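Local atomic coordinates of type III secretion system effector HopBA1 (Pseudomonas syringae pv. aptata, PDB entry 5T09), a protein that acts as a virulence factor recognised by the Arabidopsis resistance protein RBA1, whose self-association it enhances, so that plant cell death is triggered. Residues A43-N48 and A182-V187; L49-D54 and G208-F213; K63-S68 and S124-S129; V77-V82 and G134-G139; E83-S88 and H106-S111. All blocks are in the same frame, centred on the assembly; numbering follows the deposited sequence.

Contact 1: A43-N48 and A182-V187; sequences AASDNN and ANKSIV
Lys184 reaches from the start of strand 184-190 to the last turn of helix 36-46, where its ammonium group grips the carbonyls of Ala44 and Ser45. This joins a central parallel strand of the α/β fold to the helix end where the chain turns into neighbouring strand 49-54. CG lies anti to the carbonyl carbon (chi1 -54°), and the rest of the chain is extended. CB sits 3.7 Å from Asn48 O. CG comes 3.9 Å from Asn48 OD1, the two side chains crossing at about a right angle. CD is the most closely approached methylene, 3.1 Å from Ala44 O, while CE lies 3.5 Å from the same oxygen and also passes Asn47 O.

The tip makes two hydrogen bonds. NZ meets Ala44 O at 3.0 Å in the carbonyl plane, on a lone pair, and Ser45 O at 2.7 Å from above the carbonyl plane. A weak third bond runs from NZ to Ala75 O. Carbonyls at this end of a helix would be expected to favour a positive charge, consistent with the ammonium's position.

Beside the lysine, Ser185 N donates to Asn48 O at 3.1 Å. Within the turn Asn47 folds its amide back toward the helix, and its OD1 is held by Asn28 N. Its ND2 donates to Ala43 O at 3.2 Å, with the carbonyl oxygen only 2° out of the amide plane.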
# COMPACT_ATOMS: atom_id res chain seq x y z
N ALA A 43 3.79 -10.27 8.99
CA ALA A 43 3.63 -8.90 9.47
C ALA A 43 2.16 -8.56 9.66
O ALA A 43 1.80 -7.89 10.64
CB ALA A 43 4.29 -7.93 8.49
N ALA A 44 1.30 -9.00 8.74
CA ALA A 44 -0.13 -8.79 8.92
C ALA A 44 -0.67 -9.63 10.07
O ALA A 44 -1.59 -9.20 10.78
CB ALA A 44 -0.88 -9.11 7.63
N SER A 45 -0.12 -10.83 10.27
CA SER A 45 -0.58 -11.67 11.37
C SER A 45 -0.27 -11.05 12.72
O SER A 45 -1.00 -11.29 13.69
CB SER A 45 0.06 -13.06 11.27
OG SER A 45 -0.37 -13.89 12.33
N ASP A 46 0.79 -10.24 12.81
CA ASP A 46 1.22 -9.67 14.08
C ASP A 46 0.67 -8.27 14.34
O ASP A 46 0.86 -7.75 15.44
CB ASP A 46 2.75 -9.63 14.13
CG ASP A 46 3.38 -11.01 14.04
OD1 ASP A 46 2.70 -12.00 14.38
OD2 ASP A 46 4.56 -11.10 13.63
N ASN A 47 0.00 -7.65 13.36
CA ASN A 47 -0.46 -6.28 13.50
C ASN A 47 -1.88 -6.15 12.97
O ASN A 47 -2.26 -6.82 12.01
CB ASN A 47 0.45 -5.29 12.76
CG ASN A 47 1.80 -5.13 13.42
OD1 ASN A 47 1.96 -4.33 14.33
ND2 ASN A 47 2.78 -5.89 12.95
N ASN A 48 -2.64 -5.25 13.59
CA ASN A 48 -3.96 -4.90 13.08
C ASN A 48 -3.89 -3.97 11.88
O ASN A 48 -4.87 -3.89 11.13
CB ASN A 48 -4.80 -4.23 14.18
CG ASN A 48 -5.26 -5.21 15.24
OD1 ASN A 48 -5.44 -6.39 14.97
ND2 ASN A 48 -5.46 -4.71 16.45
N ALA A 182 -13.74 -4.75 9.75
CA ALA A 182 -12.50 -5.45 9.43
C ALA A 182 -11.72 -5.79 10.69
O ALA A 182 -11.55 -4.94 11.58
CB ALA A 182 -11.64 -4.60 8.49
N ASN A 183 -11.26 -7.03 10.78
CA ASN A 183 -10.30 -7.39 11.81
C ASN A 183 -8.99 -6.65 11.60
O ASN A 183 -8.58 -5.82 12.43
CB ASN A 183 -10.08 -8.91 11.81
CG ASN A 183 -9.51 -9.42 13.12
OD1 ASN A 183 -9.96 -9.02 14.20
ND2 ASN A 183 -8.52 -10.30 13.03
N LYS A 184 -8.32 -6.92 10.48
CA LYS A 184 -7.07 -6.27 10.13
C LYS A 184 -7.19 -5.63 8.76
O LYS A 184 -7.95 -6.09 7.91
CB LYS A 184 -5.91 -7.27 10.14
CG LYS A 184 -5.79 -8.04 11.44
CD LYS A 184 -4.68 -9.06 11.37
CE LYS A 184 -4.47 -9.72 12.72
NZ LYS A 184 -3.40 -10.74 12.64
N SER A 185 -6.42 -4.56 8.55
CA SER A 185 -6.42 -3.82 7.30
C SER A 185 -4.99 -3.58 6.84
O SER A 185 -4.06 -3.52 7.64
CB SER A 185 -7.15 -2.48 7.44
OG SER A 185 -7.22 -1.81 6.20
N ILE A 186 -4.83 -3.45 5.52
CA ILE A 186 -3.58 -3.03 4.91
C ILE A 186 -3.85 -1.76 4.12
O ILE A 186 -4.85 -1.68 3.39
CB ILE A 186 -2.99 -4.12 4.00
CG1 ILE A 186 -2.57 -5.33 4.83
CG2 ILE A 186 -1.80 -3.58 3.20
CD1 ILE A 186 -2.21 -6.55 4.02
N VAL A 187 -2.97 -0.77 4.28
CA VAL A 187 -3.00 0.45 3.50
C VAL A 187 -1.82 0.42 2.54
O VAL A 187 -0.67 0.27 2.96
CB VAL A 187 -2.95 1.70 4.39
CG1 VAL A 187 -2.70 2.96 3.57
CG2 VAL A 187 -4.25 1.82 5.18

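Contact 2: L49-D54 and G208-F213; sequences LVYIGD and GLVISF
Strands 49-54 and 209-213 run parallel with axes 4.5 Å apart at 22°, pairing Val50 with Leu209, Tyr51 with Val210 and Ile52 with Ile211. Four backbone bonds zigzag between them: Leu209 N to Leu49 O, Tyr51 N to Leu209 O, Ile211 N to Tyr51 O and Gly53 N to Ile211 O. The Tyr51 N to Leu209 O bond is short at 2.6 Å, with a nearly straight 167° at the hydrogen. Past the last bond, a water donates to Gly53 O at 2.7 Å and weakly accepts from Phe213 N.

On one face, Val50 CG1, anti to its backbone N (chi1 172°), meets Ile211 CD1 at 3.7 Å. Ile52 CG2 comes 3.7 Å from Phe213 CE2, approaching the ring edge in its plane, and Gly53 O lies at that edge too. Ile211 CG2 sits over one face of the Phe213 ring, offset toward the rim.

On the other face, Tyr51 CD2 packs on Val210 CG2 at 3.9 Å, while Gly208 CA lies at the tyrosine's edge, 3.9 Å from CE2. The phenol OH is bound to Arg206 O.

Strand 184-190 flanks 49-54 and strand 232-235 flanks 209-214, in the middle of the sheet. Helix 60-74 covers Ile52 and Phe213, whereas Tyr51 faces the loop residues Pro202 and Met205, which belong to the potassium site.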
# COMPACT_ATOMS: atom_id res chain seq x y z
N LEU A 49 -2.77 -3.29 11.67
CA LEU A 49 -2.64 -2.36 10.56
C LEU A 49 -1.22 -2.44 10.01
O LEU A 49 -0.25 -2.30 10.76
CB LEU A 49 -2.96 -0.93 11.00
CG LEU A 49 -2.85 0.16 9.92
CD1 LEU A 49 -3.82 -0.11 8.78
CD2 LEU A 49 -3.11 1.53 10.53
N VAL A 50 -1.12 -2.66 8.70
CA VAL A 50 0.15 -2.72 7.99
C VAL A 50 0.10 -1.73 6.84
O VAL A 50 -0.91 -1.64 6.13
CB VAL A 50 0.45 -4.14 7.47
CG1 VAL A 50 1.69 -4.14 6.57
CG2 VAL A 50 0.64 -5.10 8.64
N TYR A 51 1.19 -0.98 6.65
CA TYR A 51 1.35 -0.09 5.51
C TYR A 51 2.34 -0.70 4.54
O TYR A 51 3.45 -1.08 4.94
CB TYR A 51 1.83 1.29 5.95
CG TYR A 51 0.84 2.07 6.78
CD1 TYR A 51 -0.11 2.88 6.18
CD2 TYR A 51 0.86 2.00 8.17
CE1 TYR A 51 -1.01 3.61 6.94
CE2 TYR A 51 -0.04 2.71 8.93
CZ TYR A 51 -0.97 3.51 8.31
OH TYR A 51 -1.87 4.23 9.07
N ILE A 52 1.95 -0.80 3.27
CA ILE A 52 2.84 -1.25 2.21
C ILE A 52 3.28 -0.02 1.43
O ILE A 52 2.47 0.59 0.72
CB ILE A 52 2.16 -2.28 1.29
CG1 ILE A 52 1.80 -3.54 2.08
CG2 ILE A 52 3.08 -2.64 0.12
CD1 ILE A 52 1.00 -4.56 1.28
N GLY A 53 4.55 0.35 1.56
CA GLY A 53 5.07 1.51 0.87
C GLY A 53 5.33 1.20 -0.59
O GLY A 53 6.28 0.49 -0.92
N ASP A 54 4.49 1.73 -1.47
CA ASP A 54 4.60 1.41 -2.89
C ASP A 54 5.76 2.18 -3.52
O ASP A 54 6.03 3.33 -3.15
CB ASP A 54 3.31 1.75 -3.63
CG ASP A 54 3.23 1.07 -4.98
OD1 ASP A 54 3.46 -0.16 -5.03
OD2 ASP A 54 2.96 1.77 -5.98
N GLY A 208 0.88 1.86 12.70
CA GLY A 208 0.86 0.57 12.04
C GLY A 208 2.26 0.16 11.63
O GLY A 208 3.19 0.97 11.63
N LEU A 209 2.39 -1.12 11.29
CA LEU A 209 3.64 -1.66 10.80
C LEU A 209 3.84 -1.21 9.35
O LEU A 209 2.99 -1.47 8.50
CB LEU A 209 3.62 -3.19 10.91
CG LEU A 209 4.89 -4.02 10.66
CD1 LEU A 209 5.19 -4.18 9.18
CD2 LEU A 209 6.08 -3.40 11.38
N VAL A 210 4.96 -0.54 9.08
CA VAL A 210 5.25 -0.01 7.75
C VAL A 210 6.30 -0.91 7.10
O VAL A 210 7.34 -1.21 7.70
CB VAL A 210 5.75 1.44 7.82
CG1 VAL A 210 6.07 1.96 6.42
CG2 VAL A 210 4.70 2.33 8.48
N ILE A 211 6.03 -1.32 5.86
CA ILE A 211 6.92 -2.16 5.08
C ILE A 211 7.53 -1.33 3.96
O ILE A 211 6.83 -0.56 3.30
CB ILE A 211 6.18 -3.39 4.51
CG1 ILE A 211 5.66 -4.27 5.65
CG2 ILE A 211 7.10 -4.18 3.57
CD1 ILE A 211 4.86 -5.47 5.19
N SER A 212 8.83 -1.51 3.75
CA SER A 212 9.54 -0.93 2.62
C SER A 212 10.17 -2.06 1.82
O SER A 212 10.16 -3.22 2.23
CB SER A 212 10.62 0.05 3.09
OG SER A 212 11.63 -0.62 3.81
N PHE A 213 10.72 -1.71 0.66
CA PHE A 213 11.26 -2.72 -0.25
C PHE A 213 12.68 -2.37 -0.67
O PHE A 213 12.97 -1.23 -1.02
CB PHE A 213 10.37 -2.86 -1.48
CG PHE A 213 9.03 -3.44 -1.17
CD1 PHE A 213 8.85 -4.81 -1.12
CD2 PHE A 213 7.95 -2.62 -0.89
CE1 PHE A 213 7.62 -5.35 -0.81
CE2 PHE A 213 6.72 -3.15 -0.59
CZ PHE A 213 6.55 -4.52 -0.54
O HOH W 1 8.94 0.92 -0.38

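Contact 3: K63-S68 and S124-S129; sequences KLITES and SEALCS
Glu125 O, in the segment facing Thr66, accepts two bonds from Ser129: OG at 2.6 Å and the helical N at 2.7 Å. They hold the carbonyl oxygen from opposite faces of its plane, and the OG bond fixes the hydroxyl's direction; Thr66 CG2 rests 3.4 Å from Ser129 OG. With OG1 anti to the carbonyl carbon (chi1 -63°), CG2 falls anti to the backbone N.

The other branch of Thr66 touches Ala126, with OG1 3.1 Å from CA and 3.4 Å from CB. That hydroxyl is bonded to Pro62 O in its own helix; Ala126 N is nearby, but at an angle too poor for a hydrogen bond. The extended side chain of Glu125 runs past the threonine methyl, CD lying 4.0 Å from CG2. Ile65 CG2 meets Ala126 CB at 4.1 Å.

The segment axes lie 8.1 Å apart at 21°, a close approach in keeping with the small residues Ala126 and Ser129. Helix 60-74 leads into strand 77-82 and helix 117-132 into strand 136-141. Both sit on the same face of the parallel part of the sheet, with Ile65 and Leu127 touching Trp188, while helix 36-46 packs against Leu64 and helix 101-112 against Leu127.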
# COMPACT_ATOMS: atom_id res chain seq x y z
N LYS A 63 2.91 -7.94 -7.60
CA LYS A 63 2.99 -9.40 -7.70
C LYS A 63 3.00 -10.05 -6.32
O LYS A 63 2.35 -11.08 -6.10
CB LYS A 63 4.24 -9.81 -8.48
CG LYS A 63 4.11 -9.71 -9.99
CD LYS A 63 5.40 -10.14 -10.69
CE LYS A 63 5.77 -11.59 -10.40
NZ LYS A 63 6.98 -12.02 -11.17
N LEU A 64 3.74 -9.46 -5.38
CA LEU A 64 3.77 -9.99 -4.03
C LEU A 64 2.37 -10.00 -3.41
O LEU A 64 1.97 -10.99 -2.79
CB LEU A 64 4.72 -9.16 -3.16
CG LEU A 64 4.73 -9.49 -1.67
CD1 LEU A 64 5.09 -10.95 -1.44
CD2 LEU A 64 5.69 -8.57 -0.93
N ILE A 65 1.61 -8.92 -3.59
CA ILE A 65 0.27 -8.85 -3.01
C ILE A 65 -0.63 -9.90 -3.64
O ILE A 65 -1.39 -10.58 -2.95
CB ILE A 65 -0.30 -7.43 -3.16
CG1 ILE A 65 0.53 -6.45 -2.31
CG2 ILE A 65 -1.76 -7.38 -2.74
CD1 ILE A 65 0.17 -4.99 -2.49
N THR A 66 -0.56 -10.06 -4.96
CA THR A 66 -1.34 -11.09 -5.64
C THR A 66 -1.09 -12.46 -5.01
O THR A 66 -2.03 -13.20 -4.71
CB THR A 66 -0.99 -11.12 -7.13
OG1 THR A 66 -1.37 -9.88 -7.74
CG2 THR A 66 -1.72 -12.27 -7.84
N GLU A 67 0.18 -12.81 -4.80
CA GLU A 67 0.52 -14.13 -4.28
C GLU A 67 0.19 -14.28 -2.80
O GLU A 67 0.08 -15.41 -2.31
CB GLU A 67 2.00 -14.41 -4.51
CG GLU A 67 2.43 -14.35 -5.97
CD GLU A 67 3.93 -14.44 -6.15
OE1 GLU A 67 4.64 -14.69 -5.15
OE2 GLU A 67 4.41 -14.25 -7.29
N SER A 68 0.02 -13.17 -2.08
CA SER A 68 -0.26 -13.21 -0.65
C SER A 68 -1.75 -13.09 -0.33
O SER A 68 -2.12 -13.26 0.83
CB SER A 68 0.49 -12.07 0.06
OG SER A 68 1.88 -12.14 -0.18
N SER A 124 -3.73 -4.10 -11.22
CA SER A 124 -5.11 -4.54 -11.40
C SER A 124 -5.28 -6.00 -10.98
O SER A 124 -6.26 -6.34 -10.31
CB SER A 124 -5.53 -4.35 -12.86
OG SER A 124 -5.39 -3.00 -13.24
N GLU A 125 -4.33 -6.87 -11.35
CA GLU A 125 -4.41 -8.26 -10.92
C GLU A 125 -4.40 -8.36 -9.40
O GLU A 125 -5.13 -9.18 -8.82
CB GLU A 125 -3.26 -9.07 -11.52
CG GLU A 125 -3.36 -10.56 -11.24
CD GLU A 125 -2.15 -11.35 -11.72
OE1 GLU A 125 -1.06 -10.76 -11.84
OE2 GLU A 125 -2.30 -12.56 -11.97
N ALA A 126 -3.58 -7.54 -8.73
CA ALA A 126 -3.50 -7.61 -7.28
C ALA A 126 -4.81 -7.19 -6.62
O ALA A 126 -5.27 -7.84 -5.68
CB ALA A 126 -2.35 -6.74 -6.78
N LEU A 127 -5.42 -6.10 -7.10
CA LEU A 127 -6.70 -5.68 -6.56
C LEU A 127 -7.76 -6.76 -6.78
O LEU A 127 -8.53 -7.08 -5.86
CB LEU A 127 -7.13 -4.37 -7.21
CG LEU A 127 -6.18 -3.18 -7.02
CD1 LEU A 127 -6.75 -1.94 -7.70
CD2 LEU A 127 -5.91 -2.92 -5.55
N CYS A 128 -7.81 -7.32 -7.98
CA CYS A 128 -8.77 -8.39 -8.26
C CYS A 128 -8.50 -9.61 -7.38
O CYS A 128 -9.44 -10.18 -6.82
CB CYS A 128 -8.72 -8.76 -9.74
SG CYS A 128 -9.43 -7.51 -10.83
N SER A 129 -7.23 -10.00 -7.25
CA SER A 129 -6.91 -11.18 -6.45
C SER A 129 -7.29 -10.98 -4.99
O SER A 129 -7.72 -11.92 -4.32
CB SER A 129 -5.42 -11.51 -6.58
OG SER A 129 -5.04 -11.63 -7.94

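Contact 4: V77-V82 and G134-G139; sequences VDHLAV and GIYVSG
His79 and Ser138 add a side-chain bond to the backbone ladder joining two parallel strands, 77-82 and 136-139. The ladder has four rungs: Tyr136 N to Asp78 O, Leu80 N to Tyr136 O, Ser138 N to Leu80 O and Val82 N to Ser138 O. The second is the straightest, 173° at the hydrogen over 2.8 Å. CA-H...O contacts lie between the rungs, such as Val137 CA to Leu80 O at 3.3 Å.

Among side chains, His79 NE2 and Ser138 OG are hydrogen-bonded at 2.9 Å, with the hydroxyl at the ring edge, near its plane. Ser138 OG stands between its own backbone N and carbonyl carbon (chi1 70°), the crowded position. His79 ND1 bonds weakly to Ser185 OG, so the buried imidazole links three adjacent strands and its rotation is restrained at both nitrogens.

The aromatic contact is slight. The His79 and Tyr136 rings lie side by side, centroids 5.5 Å apart with planes at 30°, and barely overlap; Tyr136 OH goes to Glu176.

Apolar contacts occupy the face of Leu80 and Val137. Ile135 CG2 covers Leu80 CB at 3.8 Å. Ile135 CG1 also rests against a polar atom, Val77 O, at 3.5 Å.

Strand 136-141 is outermost in the sheet, and 184-190 lies beyond 77-82. Helix 117-132 covers Leu80, Val82 and Val137, while helix 166-179 packs on His79, Ala81 and Ser138.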
# COMPACT_ATOMS: atom_id res chain seq x y z
N VAL A 77 -6.75 -10.45 7.46
CA VAL A 77 -6.83 -9.22 6.68
C VAL A 77 -8.16 -9.23 5.92
O VAL A 77 -8.36 -10.05 5.02
CB VAL A 77 -5.65 -9.09 5.71
CG1 VAL A 77 -5.77 -7.81 4.88
CG2 VAL A 77 -4.33 -9.11 6.47
N ASP A 78 -9.06 -8.33 6.30
CA ASP A 78 -10.36 -8.21 5.65
C ASP A 78 -10.49 -6.96 4.79
O ASP A 78 -11.51 -6.81 4.11
CB ASP A 78 -11.47 -8.20 6.71
CG ASP A 78 -11.48 -9.46 7.56
OD1 ASP A 78 -11.29 -10.55 7.00
OD2 ASP A 78 -11.67 -9.34 8.79
N HIS A 79 -9.49 -6.08 4.79
CA HIS A 79 -9.62 -4.79 4.14
C HIS A 79 -8.28 -4.38 3.54
O HIS A 79 -7.25 -4.47 4.20
CB HIS A 79 -10.08 -3.73 5.14
CG HIS A 79 -10.28 -2.37 4.54
ND1 HIS A 79 -9.84 -1.22 5.15
CD2 HIS A 79 -10.87 -1.98 3.38
CE1 HIS A 79 -10.15 -0.18 4.40
NE2 HIS A 79 -10.78 -0.62 3.32
N LEU A 80 -8.32 -3.94 2.28
CA LEU A 80 -7.15 -3.42 1.58
C LEU A 80 -7.50 -2.05 1.02
O LEU A 80 -8.32 -1.95 0.10
CB LEU A 80 -6.69 -4.37 0.48
CG LEU A 80 -5.58 -3.87 -0.44
CD1 LEU A 80 -4.29 -3.65 0.33
CD2 LEU A 80 -5.38 -4.85 -1.58
N ALA A 81 -6.90 -1.01 1.57
CA ALA A 81 -7.17 0.37 1.18
C ALA A 81 -6.00 0.89 0.37
O ALA A 81 -4.85 0.85 0.83
CB ALA A 81 -7.41 1.23 2.43
N VAL A 82 -6.27 1.37 -0.85
CA VAL A 82 -5.22 1.62 -1.83
C VAL A 82 -5.28 3.05 -2.33
O VAL A 82 -6.36 3.62 -2.51
CB VAL A 82 -5.30 0.63 -3.01
CG1 VAL A 82 -5.31 -0.80 -2.50
CG2 VAL A 82 -6.54 0.91 -3.88
N GLY A 134 -11.90 -12.50 -0.87
CA GLY A 134 -12.75 -12.10 0.23
C GLY A 134 -12.32 -10.84 0.94
O GLY A 134 -12.84 -10.55 2.03
N ILE A 135 -11.38 -10.08 0.38
CA ILE A 135 -10.90 -8.84 0.98
C ILE A 135 -11.61 -7.67 0.33
O ILE A 135 -11.66 -7.56 -0.90
CB ILE A 135 -9.37 -8.71 0.83
CG1 ILE A 135 -8.66 -9.86 1.56
CG2 ILE A 135 -8.89 -7.36 1.38
CD1 ILE A 135 -7.17 -9.92 1.30
N TYR A 136 -12.16 -6.78 1.16
CA TYR A 136 -12.79 -5.56 0.67
C TYR A 136 -11.72 -4.57 0.23
O TYR A 136 -10.87 -4.16 1.03
CB TYR A 136 -13.67 -4.96 1.78
CG TYR A 136 -14.27 -3.61 1.47
CD1 TYR A 136 -14.71 -3.29 0.19
CD2 TYR A 136 -14.42 -2.66 2.47
CE1 TYR A 136 -15.27 -2.05 -0.08
CE2 TYR A 136 -14.98 -1.42 2.21
CZ TYR A 136 -15.40 -1.12 0.93
OH TYR A 136 -15.95 0.11 0.67
N VAL A 137 -11.75 -4.19 -1.05
CA VAL A 137 -10.78 -3.27 -1.63
C VAL A 137 -11.46 -1.91 -1.79
O VAL A 137 -12.51 -1.81 -2.44
CB VAL A 137 -10.26 -3.77 -2.99
CG1 VAL A 137 -9.12 -2.88 -3.48
CG2 VAL A 137 -9.81 -5.22 -2.90
N SER A 138 -10.87 -0.87 -1.23
CA SER A 138 -11.43 0.47 -1.31
C SER A 138 -10.33 1.47 -1.60
O SER A 138 -9.13 1.16 -1.50
CB SER A 138 -12.17 0.85 -0.02
OG SER A 138 -11.26 1.05 1.04
N GLY A 139 -10.74 2.68 -1.95
CA GLY A 139 -9.82 3.75 -2.29
C GLY A 139 -9.63 4.73 -1.15
O GLY A 139 -10.53 4.96 -0.34

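Contact 5: E83-S88 and H106-S111; sequences EFVKHS and HFLEAS
Leu108 pushes one branch, CD2, from helix 101-112 into the bend formed by Phe84 and Val85. That methyl lies 3.1 Å from Phe84 O, 4.0 Å from Phe84 CB and 3.9 Å from Val85 CG2, so a single carbon touches the backbone and two side chains. CG lies anti to the carbonyl carbon (chi1 -65°), and the branch CD2 beyond it makes the approach; the side chain meets that of Val85 at about a right angle.

Val85 uses both of its methyls. While CG2 takes Leu108, CG1 approaches the edge of the Phe107 ring near its plane, 4.1 Å from CE2. The valine thus bears on two successive helix residues, and Phe93 of helix 90-99 touches it as well.

Ser111 supplies the polar end of the contact. Its OG accepts a hydrogen bond from Lys86 NZ at 3.1 Å. Lys86 reaches it by a chain bent at chi2 and again at chi4 (59°), the second bend setting NZ, and CE remains 3.8 Å from the same oxygen.

The Phe84 ring itself turns toward other partners, meeting Trp188 and Trp112 edge-to-face. Glu83 forms a salt bridge with Arg162. The arrangement is that of a loop leaving the C-terminal end of a parallel strand, here 77-82, packed against helix 101-112, as in α/β folds with a parallel core such as the EreA/ChaN-like proteins.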
# COMPACT_ATOMS: atom_id res chain seq x y z
N GLU A 83 -4.09 3.63 -2.56
CA GLU A 83 -3.98 4.97 -3.13
C GLU A 83 -4.50 5.03 -4.56
O GLU A 83 -4.91 6.10 -5.02
CB GLU A 83 -2.52 5.42 -3.10
CG GLU A 83 -2.25 6.73 -3.84
CD GLU A 83 -0.77 7.08 -3.92
OE1 GLU A 83 0.07 6.21 -3.64
OE2 GLU A 83 -0.46 8.23 -4.28
N PHE A 84 -4.49 3.91 -5.27
CA PHE A 84 -4.75 3.94 -6.71
C PHE A 84 -6.19 4.30 -7.04
O PHE A 84 -6.48 4.62 -8.20
CB PHE A 84 -4.39 2.58 -7.31
CG PHE A 84 -3.05 2.07 -6.86
CD1 PHE A 84 -1.90 2.77 -7.16
CD2 PHE A 84 -2.95 0.90 -6.13
CE1 PHE A 84 -0.66 2.32 -6.75
CE2 PHE A 84 -1.72 0.43 -5.72
CZ PHE A 84 -0.57 1.14 -6.03
N VAL A 85 -7.09 4.29 -6.06
CA VAL A 85 -8.50 4.62 -6.25
C VAL A 85 -8.85 5.77 -5.33
O VAL A 85 -8.49 5.75 -4.14
CB VAL A 85 -9.41 3.41 -5.98
CG1 VAL A 85 -10.87 3.78 -6.22
CG2 VAL A 85 -9.01 2.24 -6.85
N LYS A 86 -9.55 6.76 -5.87
CA LYS A 86 -10.04 7.86 -5.06
C LYS A 86 -11.23 7.39 -4.24
O LYS A 86 -12.11 6.68 -4.75
CB LYS A 86 -10.40 9.05 -5.94
CG LYS A 86 -9.19 9.63 -6.65
CD LYS A 86 -9.53 10.20 -8.02
CE LYS A 86 -8.26 10.49 -8.82
NZ LYS A 86 -7.41 9.28 -9.03
N HIS A 87 -11.25 7.77 -2.96
CA HIS A 87 -12.33 7.32 -2.10
C HIS A 87 -13.69 7.73 -2.64
O HIS A 87 -14.69 7.04 -2.42
CB HIS A 87 -12.15 7.88 -0.68
CG HIS A 87 -13.18 7.40 0.28
ND1 HIS A 87 -14.25 8.17 0.67
CD2 HIS A 87 -13.32 6.21 0.93
CE1 HIS A 87 -15.00 7.49 1.52
NE2 HIS A 87 -14.46 6.30 1.69
N SER A 88 -13.74 8.85 -3.36
CA SER A 88 -14.99 9.35 -3.92
C SER A 88 -15.49 8.51 -5.09
O SER A 88 -16.67 8.61 -5.45
CB SER A 88 -14.82 10.80 -4.36
OG SER A 88 -13.83 10.89 -5.38
N HIS A 106 -8.57 -0.41 -17.09
CA HIS A 106 -9.12 0.74 -17.80
C HIS A 106 -9.57 1.82 -16.83
O HIS A 106 -9.45 3.02 -17.13
CB HIS A 106 -10.29 0.30 -18.68
CG HIS A 106 -10.53 1.19 -19.86
ND1 HIS A 106 -9.73 1.16 -20.99
CD2 HIS A 106 -11.47 2.13 -20.10
CE1 HIS A 106 -10.18 2.04 -21.86
NE2 HIS A 106 -11.23 2.64 -21.35
N PHE A 107 -10.08 1.43 -15.66
CA PHE A 107 -10.52 2.42 -14.68
C PHE A 107 -9.34 3.16 -14.05
O PHE A 107 -9.46 4.34 -13.73
CB PHE A 107 -11.35 1.72 -13.59
CG PHE A 107 -11.76 2.63 -12.46
CD1 PHE A 107 -12.93 3.36 -12.53
CD2 PHE A 107 -10.97 2.75 -11.33
CE1 PHE A 107 -13.31 4.19 -11.49
CE2 PHE A 107 -11.34 3.58 -10.30
CZ PHE A 107 -12.51 4.30 -10.38
N LEU A 108 -8.21 2.48 -13.87
CA LEU A 108 -7.05 3.09 -13.23
C LEU A 108 -6.15 3.84 -14.21
O LEU A 108 -5.30 4.63 -13.78
CB LEU A 108 -6.21 2.02 -12.52
CG LEU A 108 -6.87 1.31 -11.34
CD1 LEU A 108 -6.01 0.14 -10.87
CD2 LEU A 108 -7.09 2.28 -10.20
N GLU A 109 -6.33 3.62 -15.52
CA GLU A 109 -5.36 4.10 -16.50
C GLU A 109 -5.27 5.62 -16.50
O GLU A 109 -4.17 6.18 -16.56
CB GLU A 109 -5.74 3.58 -17.88
CG GLU A 109 -4.64 3.71 -18.92
CD GLU A 109 -5.00 3.05 -20.23
OE1 GLU A 109 -6.16 3.21 -20.68
OE2 GLU A 109 -4.14 2.35 -20.81
N ALA A 110 -6.42 6.30 -16.44
CA ALA A 110 -6.43 7.76 -16.52
C ALA A 110 -5.47 8.39 -15.51
O ALA A 110 -4.74 9.33 -15.85
CB ALA A 110 -7.85 8.29 -16.31
N SER A 111 -5.46 7.89 -14.28
CA SER A 111 -4.64 8.48 -13.23
C SER A 111 -3.33 7.73 -13.00
O SER A 111 -2.39 8.33 -12.48
CB SER A 111 -5.42 8.53 -11.92
OG SER A 111 -6.48 9.47 -12.01

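Overall arrangement
Contacts 1, 2 and 4 belong to one sheet, which holds, in order, 136-141, 77-82, 184-190, 49-54 and 209-214, all parallel. Strand 184-190 joins them: Val187 N bonds to Val50 O at 2.9 Å, and Ile186 N to His79 O, also at 2.9 Å. The centre of contact 1 is therefore only 10 Å from that of contact 2 and 11 Å from that of contact 4. Contact 3 lies on the sheet, touching contact 2 through Ile52 and Ile65, and contact 4 through Leu127. Contact 5 abuts contact 4 where Val85 meets Gly139. The potassium ion lies about 7 Å from the Tyr51 side chain of contact 2 and about 13 Å from that of Asn47 in contact 1.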